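Cellulase (Rhodothermus marinus, PDB 3B7M) is an engineered, thermostable endoglucanase of glycoside hydrolase family 12 that hydrolyses internal beta-1,4-glucosidic bonds in cellulose. Local coordinates at residues E4-W9 / A31-V36; R71-S76 / R185-L190; V78-T83 / A209-T214. All coordinates share one frame; numbering follows the deposited sequence.

Interaction 1: residues E4-W9 / A31-V36; sequences ELCGQW and AQCIEV
The indole of W9 carries the amide oxygen OE1 of Q8 over one face, 3.3 Å above the plane and displaced toward the rim, while Q8 NE2 is bound by V25 O. This pair lies past the end of the strand; the contact itself is made upstream by E4, L5 and C6. L5 and I34 exchange two backbone hydrogen bonds. L5 N meets I34 O at 2.9 Å, almost along the C=O axis, and I34 N approaches L5 O within the carbonyl plane at 3.0 Å. One residue on, the C6 SG–C33 SG bond of 2.0 Å staples the backbones, both sulfurs anti to their carbonyl carbons and the disulfide torsion at 112°. The extended E4 chain brings OE2 to 3.8 Å from C33 CB, where it is hydrogen-bonded to T46 OG1. On the other, buried face L5 CD1 packs obliquely on V36 CG2 at 4.0 Å. Where direct pairing stops, a water bridges the gap, donating to C6 O at 2.8 Å and accepting from Q32 N. The arrangement is that of a disulfide-pinned antiparallel edge, here the outermost strand of the six-stranded sheet in the family 12 beta-jelly roll.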
# COMPACT_ATOMS: atom_id res chain seq x y z
N GLU A 4 -20.21 7.83 -3.42
CA GLU A 4 -20.05 6.62 -2.62
C GLU A 4 -20.01 5.40 -3.52
O GLU A 4 -20.91 5.20 -4.33
CB GLU A 4 -21.14 6.48 -1.57
CG GLU A 4 -20.86 5.33 -0.59
CD GLU A 4 -21.87 5.23 0.54
OE1 GLU A 4 -23.09 5.06 0.28
OE2 GLU A 4 -21.44 5.30 1.71
N LEU A 5 -18.95 4.61 -3.39
CA LEU A 5 -18.71 3.43 -4.21
C LEU A 5 -18.93 2.20 -3.36
O LEU A 5 -18.22 2.01 -2.38
CB LEU A 5 -17.25 3.40 -4.72
CG LEU A 5 -16.66 4.59 -5.49
CD1 LEU A 5 -15.24 4.26 -5.91
CD2 LEU A 5 -17.51 4.92 -6.71
N CYS A 6 -19.88 1.35 -3.75
CA CYS A 6 -20.24 0.19 -2.94
C CYS A 6 -20.03 -1.13 -3.68
O CYS A 6 -20.23 -2.21 -3.12
CB CYS A 6 -21.70 0.30 -2.44
SG CYS A 6 -22.00 1.64 -1.22
N GLY A 7 -19.65 -1.03 -4.96
CA GLY A 7 -19.37 -2.20 -5.76
C GLY A 7 -18.01 -2.77 -5.45
O GLY A 7 -17.04 -2.03 -5.25
N GLN A 8 -17.95 -4.09 -5.43
CA GLN A 8 -16.75 -4.85 -5.10
C GLN A 8 -15.50 -4.37 -5.84
O GLN A 8 -14.42 -4.30 -5.25
CB GLN A 8 -16.99 -6.35 -5.34
CG GLN A 8 -15.75 -7.23 -5.26
CD GLN A 8 -16.03 -8.71 -5.54
OE1 GLN A 8 -16.97 -9.06 -6.27
NE2 GLN A 8 -15.21 -9.59 -4.96
N TRP A 9 -15.66 -4.02 -7.12
CA TRP A 9 -14.54 -3.67 -7.98
C TRP A 9 -14.64 -2.23 -8.53
O TRP A 9 -14.01 -1.90 -9.55
CB TRP A 9 -14.39 -4.69 -9.14
CG TRP A 9 -14.17 -6.14 -8.69
CD1 TRP A 9 -13.23 -6.59 -7.81
CD2 TRP A 9 -14.89 -7.32 -9.12
NE1 TRP A 9 -13.31 -7.96 -7.66
CE2 TRP A 9 -14.33 -8.43 -8.45
CE3 TRP A 9 -15.95 -7.54 -10.01
CZ2 TRP A 9 -14.80 -9.75 -8.63
CZ3 TRP A 9 -16.43 -8.87 -10.19
CH2 TRP A 9 -15.85 -9.95 -9.50
N ALA A 31 -19.73 -6.93 2.27
CA ALA A 31 -20.03 -5.61 1.72
C ALA A 31 -19.07 -4.52 2.17
O ALA A 31 -18.57 -4.56 3.29
CB ALA A 31 -21.46 -5.22 2.08
N GLN A 32 -18.83 -3.54 1.30
CA GLN A 32 -17.99 -2.39 1.63
C GLN A 32 -18.32 -1.19 0.77
O GLN A 32 -18.50 -1.35 -0.44
CB GLN A 32 -16.51 -2.75 1.46
CG GLN A 32 -15.52 -1.61 1.69
CD GLN A 32 -14.10 -2.04 1.35
OE1 GLN A 32 -13.54 -2.89 2.03
NE2 GLN A 32 -13.54 -1.48 0.28
N CYS A 33 -18.38 -0.00 1.38
CA CYS A 33 -18.50 1.26 0.65
C CYS A 33 -17.42 2.25 1.07
O CYS A 33 -17.05 2.31 2.23
CB CYS A 33 -19.86 1.92 0.87
SG CYS A 33 -21.31 0.90 0.53
N ILE A 34 -16.92 3.02 0.12
CA ILE A 34 -16.04 4.15 0.44
C ILE A 34 -16.63 5.42 -0.17
O ILE A 34 -17.21 5.37 -1.25
CB ILE A 34 -14.59 3.94 -0.04
CG1 ILE A 34 -14.54 3.68 -1.55
CG2 ILE A 34 -13.95 2.79 0.72
CD1 ILE A 34 -13.13 3.62 -2.12
N GLU A 35 -16.52 6.52 0.54
CA GLU A 35 -16.94 7.81 0.04
C GLU A 35 -15.70 8.56 -0.43
O GLU A 35 -14.76 8.76 0.35
CB GLU A 35 -17.65 8.59 1.13
CG GLU A 35 -18.13 9.93 0.65
CD GLU A 35 -18.73 10.73 1.75
OE1 GLU A 35 -19.84 10.37 2.21
OE2 GLU A 35 -18.09 11.70 2.17
N VAL A 36 -15.70 8.93 -1.71
CA VAL A 36 -14.51 9.46 -2.36
C VAL A 36 -14.70 10.92 -2.75
O VAL A 36 -15.71 11.28 -3.38
CB VAL A 36 -14.17 8.66 -3.66
CG1 VAL A 36 -12.83 9.09 -4.23
CG2 VAL A 36 -14.16 7.15 -3.39
O HOH W 1 -21.22 -3.40 -0.80

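Interaction 2: residues R71-S76 / R185-L190; sequences RVQELS and RPEWYL
A type I beta turn from R185 to W188, just before strand 189-199, docks here on the 3-10 turn of residues 72-74, and R71 illustrates how one long side chain can seal such a junction. With CG anti to the carbonyl carbon (chi1 -72°), the chain leaves the backbone extended from CG to NE, side by side with Y189 and pointing the same way. R71 CB sits 3.9 Å from W188 O. R71 CG rests over the face of the Y189 ring in a CH-pi contact, 3.9 Å from the centroid and 15° off the normal, and also lies 3.4 Å from E187 O. CD runs on past that same carbonyl, and NE then donates to it: R71 NE–E187 O is 3.1 Å, with the acceptor in the guanidinium plane and the donor on a carbonyl lone pair. At the tip, Y189 OH stands over the centre of the guanidinium face, away from its N-H edge; guanidinium and ring planes are 38° apart. An alanine at R71 would remove the NE donor and the methylene over the ring, and would probably loosen the hold on the E187 carbonyl and on the Y189 side chain.

E74 OE1 turns back to accept from R71 N through its anti lone pair, tying the end of the 3-10 turn to the residue just before it. L75 CD1 crosses L190 CD2 at about a right angle, 3.7 Å away, while L190 also touches I98 and F100 of the adjoining strand 91-101. Two backbone bonds complete the junction: V72 N reaches W188 O nearly along the C=O axis at 2.8 Å, and Q73 N meets P186 O, also at 2.8 Å, on a lone pair.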
# COMPACT_ATOMS: atom_id res chain seq x y z
N ARG A 71 13.01 1.82 -14.54
CA ARG A 71 13.78 0.84 -13.79
C ARG A 71 14.21 1.41 -12.44
O ARG A 71 14.45 2.62 -12.32
CB ARG A 71 15.00 0.38 -14.58
CG ARG A 71 14.65 -0.51 -15.76
CD ARG A 71 15.90 -1.07 -16.41
NE ARG A 71 15.62 -2.32 -17.10
CZ ARG A 71 15.63 -2.48 -18.42
NH1 ARG A 71 15.93 -1.46 -19.22
NH2 ARG A 71 15.35 -3.66 -18.95
N VAL A 72 14.31 0.55 -11.44
CA VAL A 72 14.70 0.97 -10.09
C VAL A 72 16.03 1.73 -10.14
O VAL A 72 16.17 2.79 -9.55
CB VAL A 72 14.76 -0.22 -9.11
CG1 VAL A 72 15.43 0.18 -7.81
CG2 VAL A 72 13.36 -0.75 -8.85
N GLN A 73 16.98 1.21 -10.92
CA GLN A 73 18.28 1.85 -11.10
C GLN A 73 18.22 3.24 -11.77
O GLN A 73 19.19 3.98 -11.72
CB GLN A 73 19.23 0.93 -11.88
CG GLN A 73 18.85 0.72 -13.35
CD GLN A 73 19.63 -0.43 -14.00
OE1 GLN A 73 19.63 -0.56 -15.22
NE2 GLN A 73 20.29 -1.25 -13.18
N GLU A 74 17.09 3.57 -12.39
CA GLU A 74 16.94 4.86 -13.06
C GLU A 74 16.33 5.94 -12.17
O GLU A 74 16.30 7.11 -12.55
CB GLU A 74 16.06 4.73 -14.29
CG GLU A 74 16.68 4.01 -15.47
CD GLU A 74 15.74 4.07 -16.67
OE1 GLU A 74 14.64 3.48 -16.59
OE2 GLU A 74 16.11 4.73 -17.67
N LEU A 75 15.83 5.55 -11.00
CA LEU A 75 15.16 6.49 -10.10
C LEU A 75 16.16 7.35 -9.33
O LEU A 75 17.20 6.86 -8.90
CB LEU A 75 14.29 5.74 -9.09
CG LEU A 75 13.18 4.83 -9.59
CD1 LEU A 75 12.74 3.94 -8.45
CD2 LEU A 75 12.03 5.65 -10.13
N SER A 76 15.83 8.62 -9.15
CA SER A 76 16.66 9.49 -8.33
C SER A 76 15.94 9.89 -7.04
O SER A 76 16.56 9.99 -6.00
CB SER A 76 17.14 10.72 -9.11
OG SER A 76 16.04 11.48 -9.60
N ARG A 185 15.69 -6.50 -7.65
CA ARG A 185 16.74 -6.30 -8.63
C ARG A 185 16.67 -4.87 -9.15
O ARG A 185 15.58 -4.36 -9.40
CB ARG A 185 16.62 -7.31 -9.77
CG ARG A 185 17.28 -8.66 -9.49
CD ARG A 185 18.55 -8.79 -10.34
NE ARG A 185 19.58 -9.62 -9.71
CZ ARG A 185 20.60 -9.14 -9.01
NH1 ARG A 185 20.73 -7.83 -8.84
NH2 ARG A 185 21.49 -9.97 -8.48
N PRO A 186 17.84 -4.22 -9.33
CA PRO A 186 17.96 -2.85 -9.85
C PRO A 186 17.36 -2.66 -11.24
O PRO A 186 16.93 -1.56 -11.57
CB PRO A 186 19.47 -2.63 -9.92
CG PRO A 186 20.05 -3.63 -9.02
CD PRO A 186 19.16 -4.81 -9.05
N GLU A 187 17.35 -3.73 -12.04
CA GLU A 187 16.79 -3.72 -13.39
C GLU A 187 15.27 -3.87 -13.43
O GLU A 187 14.67 -3.71 -14.50
CB GLU A 187 17.39 -4.85 -14.24
CG GLU A 187 18.90 -4.90 -14.27
CD GLU A 187 19.46 -5.80 -13.19
OE1 GLU A 187 18.72 -6.67 -12.68
OE2 GLU A 187 20.66 -5.63 -12.86
N TRP A 188 14.65 -4.21 -12.31
CA TRP A 188 13.20 -4.31 -12.27
C TRP A 188 12.55 -2.95 -12.41
O TRP A 188 13.13 -1.94 -12.03
CB TRP A 188 12.72 -5.02 -11.01
CG TRP A 188 13.09 -6.48 -10.97
CD1 TRP A 188 13.71 -7.20 -11.96
CD2 TRP A 188 12.86 -7.40 -9.89
NE1 TRP A 188 13.88 -8.50 -11.56
CE2 TRP A 188 13.37 -8.65 -10.29
CE3 TRP A 188 12.27 -7.28 -8.62
CZ2 TRP A 188 13.31 -9.78 -9.48
CZ3 TRP A 188 12.21 -8.39 -7.81
CH2 TRP A 188 12.73 -9.64 -8.24
N TYR A 189 11.35 -2.92 -12.98
CA TYR A 189 10.61 -1.69 -13.15
C TYR A 189 9.72 -1.45 -11.93
O TYR A 189 9.13 -2.39 -11.39
CB TYR A 189 9.71 -1.79 -14.39
CG TYR A 189 10.47 -1.87 -15.69
CD1 TYR A 189 11.01 -3.08 -16.14
CD2 TYR A 189 10.65 -0.75 -16.48
CE1 TYR A 189 11.71 -3.17 -17.32
CE2 TYR A 189 11.35 -0.82 -17.68
CZ TYR A 189 11.88 -2.04 -18.10
OH TYR A 189 12.58 -2.12 -19.28
N LEU A 190 9.63 -0.18 -11.52
CA LEU A 190 8.66 0.27 -10.55
C LEU A 190 7.35 0.57 -11.28
O LEU A 190 7.29 1.48 -12.10
CB LEU A 190 9.18 1.54 -9.86
CG LEU A 190 8.28 2.33 -8.90
CD1 LEU A 190 7.68 1.46 -7.85
CD2 LEU A 190 9.07 3.44 -8.26

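Interaction 3: residues V78-T83 / A209-T214; sequences VRTSWT and ADFSVT
Strands 78-83 and 209-214 are antiparallel neighbours in the six-stranded sheet, and they give a worked example of a beta bulge within an otherwise regular pairing. Their axes pass 4.6 Å apart at 176°. At one end R79 and T214 form a hydrogen-bonded pair, with R79 N to T214 O at 3.0 Å and T214 N to R79 O at 2.8 Å. S81 with S212 repeats the pattern, but beyond it one residue, W82, lies opposite two, D210 and F211: this is the bulge. D210, with a positive phi of 61°, lies in the longer arm, and regular pairing resumes where T83 N meets A209 O at 2.9 Å.

S212 O is gripped twice. S81 N donates from above the carbonyl plane at 3.0 Å, while T80 OG1, anti to the backbone N, donates within the plane at 2.7 Å. The same hydroxyl is hydrogen-bonded to Y96 OH, so this buried polar atom is well provided for, and it lies 3.6 Å from V213 CG2.

Beside the bulge W82 and F211 cross obliquely. W82 CD1 sits at the edge of the F211 ring, 4.1 Å from F211 CB, and W82 NE1 is hydrogen-bonded to S208 OG. This face, with T80 and V213, turns toward T195 and V193 of the other sheet; the face with R79, S81 and T83 is more open, R79 making a salt bridge to D77. Such an apolar face carrying a few bonded hydroxyls, pressed against the facing sheet, is typical of the beta-jelly-roll sandwich of family 12.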
# COMPACT_ATOMS: atom_id res chain seq x y z
N VAL A 78 12.03 9.36 -4.89
CA VAL A 78 10.65 8.92 -4.72
C VAL A 78 10.14 9.40 -3.36
O VAL A 78 10.65 9.00 -2.32
CB VAL A 78 10.48 7.37 -4.83
CG1 VAL A 78 9.00 6.99 -4.79
CG2 VAL A 78 11.12 6.82 -6.10
N ARG A 79 9.15 10.29 -3.39
CA ARG A 79 8.60 10.88 -2.18
C ARG A 79 7.09 10.69 -2.10
O ARG A 79 6.43 10.58 -3.13
CB ARG A 79 8.89 12.38 -2.14
CG ARG A 79 10.36 12.73 -2.14
CD ARG A 79 10.93 12.78 -0.75
NE ARG A 79 12.39 12.73 -0.80
CZ ARG A 79 13.19 12.89 0.25
NH1 ARG A 79 12.69 13.11 1.46
NH2 ARG A 79 14.51 12.82 0.07
N THR A 80 6.57 10.68 -0.88
CA THR A 80 5.14 10.55 -0.66
C THR A 80 4.68 11.19 0.66
O THR A 80 5.42 11.18 1.65
CB THR A 80 4.70 9.08 -0.72
OG1 THR A 80 3.28 9.00 -0.81
CG2 THR A 80 5.20 8.30 0.50
N SER A 81 3.48 11.76 0.64
CA SER A 81 2.81 12.21 1.87
C SER A 81 1.43 11.56 2.00
O SER A 81 0.81 11.20 1.00
CB SER A 81 2.69 13.74 1.90
OG SER A 81 3.95 14.33 1.63
N TRP A 82 0.97 11.39 3.23
CA TRP A 82 -0.31 10.76 3.50
C TRP A 82 -0.74 11.02 4.94
O TRP A 82 0.09 11.08 5.84
CB TRP A 82 -0.22 9.26 3.23
CG TRP A 82 -1.52 8.55 3.24
CD1 TRP A 82 -2.68 8.96 2.65
CD2 TRP A 82 -1.81 7.28 3.84
NE1 TRP A 82 -3.68 8.03 2.86
CE2 TRP A 82 -3.17 6.99 3.59
CE3 TRP A 82 -1.04 6.35 4.57
CZ2 TRP A 82 -3.79 5.82 4.04
CZ3 TRP A 82 -1.65 5.18 5.02
CH2 TRP A 82 -3.02 4.93 4.76
N THR A 83 -2.04 11.19 5.14
CA THR A 83 -2.58 11.25 6.49
C THR A 83 -3.73 10.27 6.61
O THR A 83 -4.66 10.30 5.81
CB THR A 83 -3.04 12.66 6.88
OG1 THR A 83 -1.99 13.59 6.63
CG2 THR A 83 -3.41 12.73 8.37
N ALA A 209 -6.40 10.60 3.56
CA ALA A 209 -6.38 12.00 3.11
C ALA A 209 -5.01 12.47 2.71
O ALA A 209 -3.99 11.91 3.13
CB ALA A 209 -6.95 12.94 4.20
N ASP A 210 -5.00 13.53 1.89
CA ASP A 210 -3.79 14.30 1.57
C ASP A 210 -2.72 13.45 0.89
O ASP A 210 -1.54 13.65 1.16
CB ASP A 210 -3.17 14.94 2.83
CG ASP A 210 -4.11 15.91 3.54
OD1 ASP A 210 -4.97 16.54 2.88
OD2 ASP A 210 -3.96 16.05 4.77
N PHE A 211 -3.11 12.52 0.03
CA PHE A 211 -2.14 11.66 -0.61
C PHE A 211 -1.41 12.39 -1.72
O PHE A 211 -2.01 13.13 -2.51
CB PHE A 211 -2.82 10.43 -1.15
CG PHE A 211 -1.91 9.48 -1.87
CD1 PHE A 211 -1.03 8.65 -1.16
CD2 PHE A 211 -1.99 9.36 -3.26
CE1 PHE A 211 -0.21 7.73 -1.84
CE2 PHE A 211 -1.17 8.44 -3.96
CZ PHE A 211 -0.29 7.62 -3.24
N SER A 212 -0.10 12.15 -1.78
CA SER A 212 0.76 12.73 -2.79
C SER A 212 1.92 11.77 -3.08
O SER A 212 2.47 11.17 -2.15
CB SER A 212 1.31 14.05 -2.25
OG SER A 212 2.16 14.64 -3.19
N VAL A 213 2.28 11.59 -4.35
CA VAL A 213 3.50 10.83 -4.71
C VAL A 213 4.30 11.53 -5.81
O VAL A 213 3.75 11.96 -6.82
CB VAL A 213 3.23 9.36 -5.17
CG1 VAL A 213 4.54 8.57 -5.26
CG2 VAL A 213 2.34 8.67 -4.22
N THR A 214 5.61 11.64 -5.60
CA THR A 214 6.51 12.23 -6.57
C THR A 214 7.51 11.18 -7.00
O THR A 214 8.16 10.57 -6.16
CB THR A 214 7.26 13.43 -5.96
OG1 THR A 214 6.32 14.48 -5.70
CG2 THR A 214 8.32 13.96 -6.92

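Followed from the N terminus, interaction 1 closes first, joining residues 4-9 to 31-36 at the rim of the six-stranded sheet around an excursion that gives strands 11-14 and 19-22 to the other sheet, before either of the others opens. Interactions 2 and 3 then cross. Segment 71-76 opens interaction 2 and is followed almost at once by 78-83, which opens interaction 3; the partners return in the same order, 185-190 then 209-214, each closing a loop of more than a hundred residues. Interactions 1 and 3 belong to the same sheet, their centres about 22 Å apart, whereas interaction 2 pins the loop between the sheets to the start of a strand in the nine-stranded sheet.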